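Anaerobically-induced outer membrane porin OprE (Pseudomonas aeruginosa, PDB 4FRX) probably acts as a substrate channel of the outer membrane, forming a beta-barrel porin through which small solutes may diffuse. Local coordinates at residues 121-126 against 142-147. Sequence-based numbering, arbitrary orientation.
With C8E ((hydroxyethyloxy)tri(ethyloxy)octane), chain G.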
# COMPACT_ATOMS: atom_id res chain seq x y z
N TYR A 121 -2.14 -17.20 -10.89
CA TYR A 121 -2.59 -18.07 -9.82
C TYR A 121 -1.42 -18.41 -8.88
O TYR A 121 -0.48 -19.06 -9.28
CB TYR A 121 -3.16 -19.34 -10.45
CG TYR A 121 -3.89 -20.26 -9.51
CD1 TYR A 121 -5.18 -19.97 -9.09
CD2 TYR A 121 -3.30 -21.43 -9.06
CE1 TYR A 121 -5.86 -20.81 -8.24
CE2 TYR A 121 -3.97 -22.29 -8.21
CZ TYR A 121 -5.25 -21.97 -7.80
OH TYR A 121 -5.93 -22.82 -6.95
N GLY A 122 -1.51 -17.96 -7.63
CA GLY A 122 -0.40 -18.07 -6.71
C GLY A 122 -0.08 -16.73 -6.07
O GLY A 122 -0.96 -16.03 -5.58
N THR A 123 1.19 -16.36 -6.09
CA THR A 123 1.62 -15.13 -5.46
C THR A 123 1.23 -13.89 -6.27
O THR A 123 1.48 -13.82 -7.48
CB THR A 123 3.12 -15.16 -5.18
OG1 THR A 123 3.43 -16.35 -4.46
CG2 THR A 123 3.55 -13.94 -4.36
N LEU A 124 0.60 -12.92 -5.60
CA LEU A 124 0.11 -11.70 -6.24
C LEU A 124 0.57 -10.50 -5.42
O LEU A 124 0.69 -10.59 -4.20
CB LEU A 124 -1.42 -11.72 -6.30
CG LEU A 124 -2.08 -12.87 -7.08
CD1 LEU A 124 -3.59 -12.96 -6.84
CD2 LEU A 124 -1.77 -12.72 -8.58
N GLN A 125 0.78 -9.37 -6.08
CA GLN A 125 1.12 -8.11 -5.42
C GLN A 125 0.35 -6.97 -6.06
O GLN A 125 0.93 -6.19 -6.80
CB GLN A 125 2.63 -7.84 -5.53
CG GLN A 125 3.48 -8.78 -4.66
CD GLN A 125 4.96 -8.46 -4.75
OE1 GLN A 125 5.56 -8.60 -5.81
NE2 GLN A 125 5.54 -8.02 -3.65
N PRO A 126 -0.96 -6.88 -5.78
CA PRO A 126 -1.78 -5.86 -6.45
C PRO A 126 -1.44 -4.44 -5.98
O PRO A 126 -1.00 -4.25 -4.85
CB PRO A 126 -3.21 -6.23 -6.03
CG PRO A 126 -3.12 -7.66 -5.51
CD PRO A 126 -1.75 -7.78 -4.93
N THR A 142 3.25 -9.92 0.27
CA THR A 142 2.67 -10.62 -0.86
C THR A 142 1.31 -11.20 -0.48
O THR A 142 1.03 -11.41 0.70
CB THR A 142 3.59 -11.76 -1.38
OG1 THR A 142 3.72 -12.79 -0.39
CG2 THR A 142 4.99 -11.22 -1.74
N PHE A 143 0.48 -11.47 -1.48
CA PHE A 143 -0.82 -12.10 -1.23
C PHE A 143 -0.83 -13.41 -2.00
O PHE A 143 -0.03 -13.60 -2.91
CB PHE A 143 -1.97 -11.23 -1.76
CG PHE A 143 -2.18 -9.97 -1.00
CD1 PHE A 143 -1.48 -8.81 -1.33
CD2 PHE A 143 -3.09 -9.91 0.05
CE1 PHE A 143 -1.68 -7.63 -0.62
CE2 PHE A 143 -3.29 -8.74 0.75
CZ PHE A 143 -2.58 -7.61 0.43
N GLU A 144 -1.74 -14.31 -1.64
CA GLU A 144 -1.96 -15.50 -2.45
C GLU A 144 -3.38 -15.49 -2.98
O GLU A 144 -4.31 -15.22 -2.24
CB GLU A 144 -1.75 -16.78 -1.63
CG GLU A 144 -0.36 -16.94 -1.02
CD GLU A 144 0.72 -17.13 -2.06
OE1 GLU A 144 1.76 -16.44 -1.97
OE2 GLU A 144 0.54 -17.98 -2.96
N GLY A 145 -3.56 -15.80 -4.26
CA GLY A 145 -4.90 -15.84 -4.80
C GLY A 145 -4.93 -16.10 -6.29
O GLY A 145 -3.98 -16.64 -6.86
N GLY A 146 -6.04 -15.72 -6.94
CA GLY A 146 -6.18 -15.88 -8.38
C GLY A 146 -6.65 -14.55 -8.93
O GLY A 146 -7.42 -13.86 -8.27
N GLN A 147 -6.20 -14.19 -10.13
CA GLN A 147 -6.51 -12.88 -10.70
C GLN A 147 -6.49 -12.88 -12.23
O GLN A 147 -5.60 -13.47 -12.84
CB GLN A 147 -5.49 -11.85 -10.17
CG GLN A 147 -5.65 -10.46 -10.73
CD GLN A 147 -4.55 -9.52 -10.27
OE1 GLN A 147 -4.70 -8.85 -9.25
NE2 GLN A 147 -3.47 -9.44 -11.04
C1 C8E G . 8.57 -24.47 -23.16
C2 C8E G . 8.40 -25.56 -22.12
C3 C8E G . 8.17 -24.98 -20.73
C4 C8E G . 7.29 -25.91 -19.90
C6 C8E G . 5.22 -24.11 -17.69
C7 C8E G . 3.73 -23.78 -17.64
C8 C8E G . 3.31 -23.19 -16.29
O9 C8E G . 2.50 -24.11 -15.59
C10 C8E G . 2.09 -23.59 -14.35
C11 C8E G . 2.08 -24.69 -13.30
O12 C8E G . 3.41 -24.95 -12.93
C13 C8E G . 3.91 -24.06 -11.95
C14 C8E G . 3.00 -24.02 -10.72
O15 C8E G . 3.28 -22.84 -10.00
C16 C8E G . 2.73 -22.86 -8.70
C17 C8E G . 1.39 -22.13 -8.72
O18 C8E G . 0.80 -22.22 -7.45
C19 C8E G . -0.44 -22.89 -7.50
O HOH W 1 2.22 -19.38 -4.38
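Two neighbouring antiparallel strands of the OprD-family porin barrel meet here, and backbone bonds at Gly122/Gly145 and Leu124/Phe143 define the register. Gly122 N gives its hydrogen to Gly145 O at 2.9 Å in a nearly straight bond (175°), and Gly145 N returns one to Gly122 O. Leu124 N reaches Phe143 O at 2.8 Å, while Phe143 N bonds back to Leu124 O. The chain turns a corner at Gly122, in a backbone conformation strongly favoured by glycine.

On the face with Tyr121, Thr123 OG1 donates to Glu144 OE1 at 3.0 Å, approaching on the syn side of the carboxylate, 16° out of its plane. The bend at chi2 (-67°) carries Glu144 CD back toward Thr123. A water donates to Glu144 OE2 at 2.6 Å and also to Thr123 OG1, linking the same two side chains a second time. At the end of this face the Tyr121 ring lies beside a bound C8E detergent, CD2 being 3.6 Å from its C19.

On the face with Leu124 and Phe143, Leu124 CD1 rests on the Gly145-Gly146 backbone, 3.5 Å from Gly145 C, and lies 4.0 Å from Gln147 CB; Gln147 OE1 bonds to Tyr197 OH. Leu163 of strand 156-167 touches both Leu124 and Phe143. Beyond the bridged pairs, Pro126 CD meets Phe143 CD1.

Four backbone bonds thus fix the register, while the Thr123-Glu144 bond and its water link the strands on the Tyr121 face, probably stabilising the Glu144 charge.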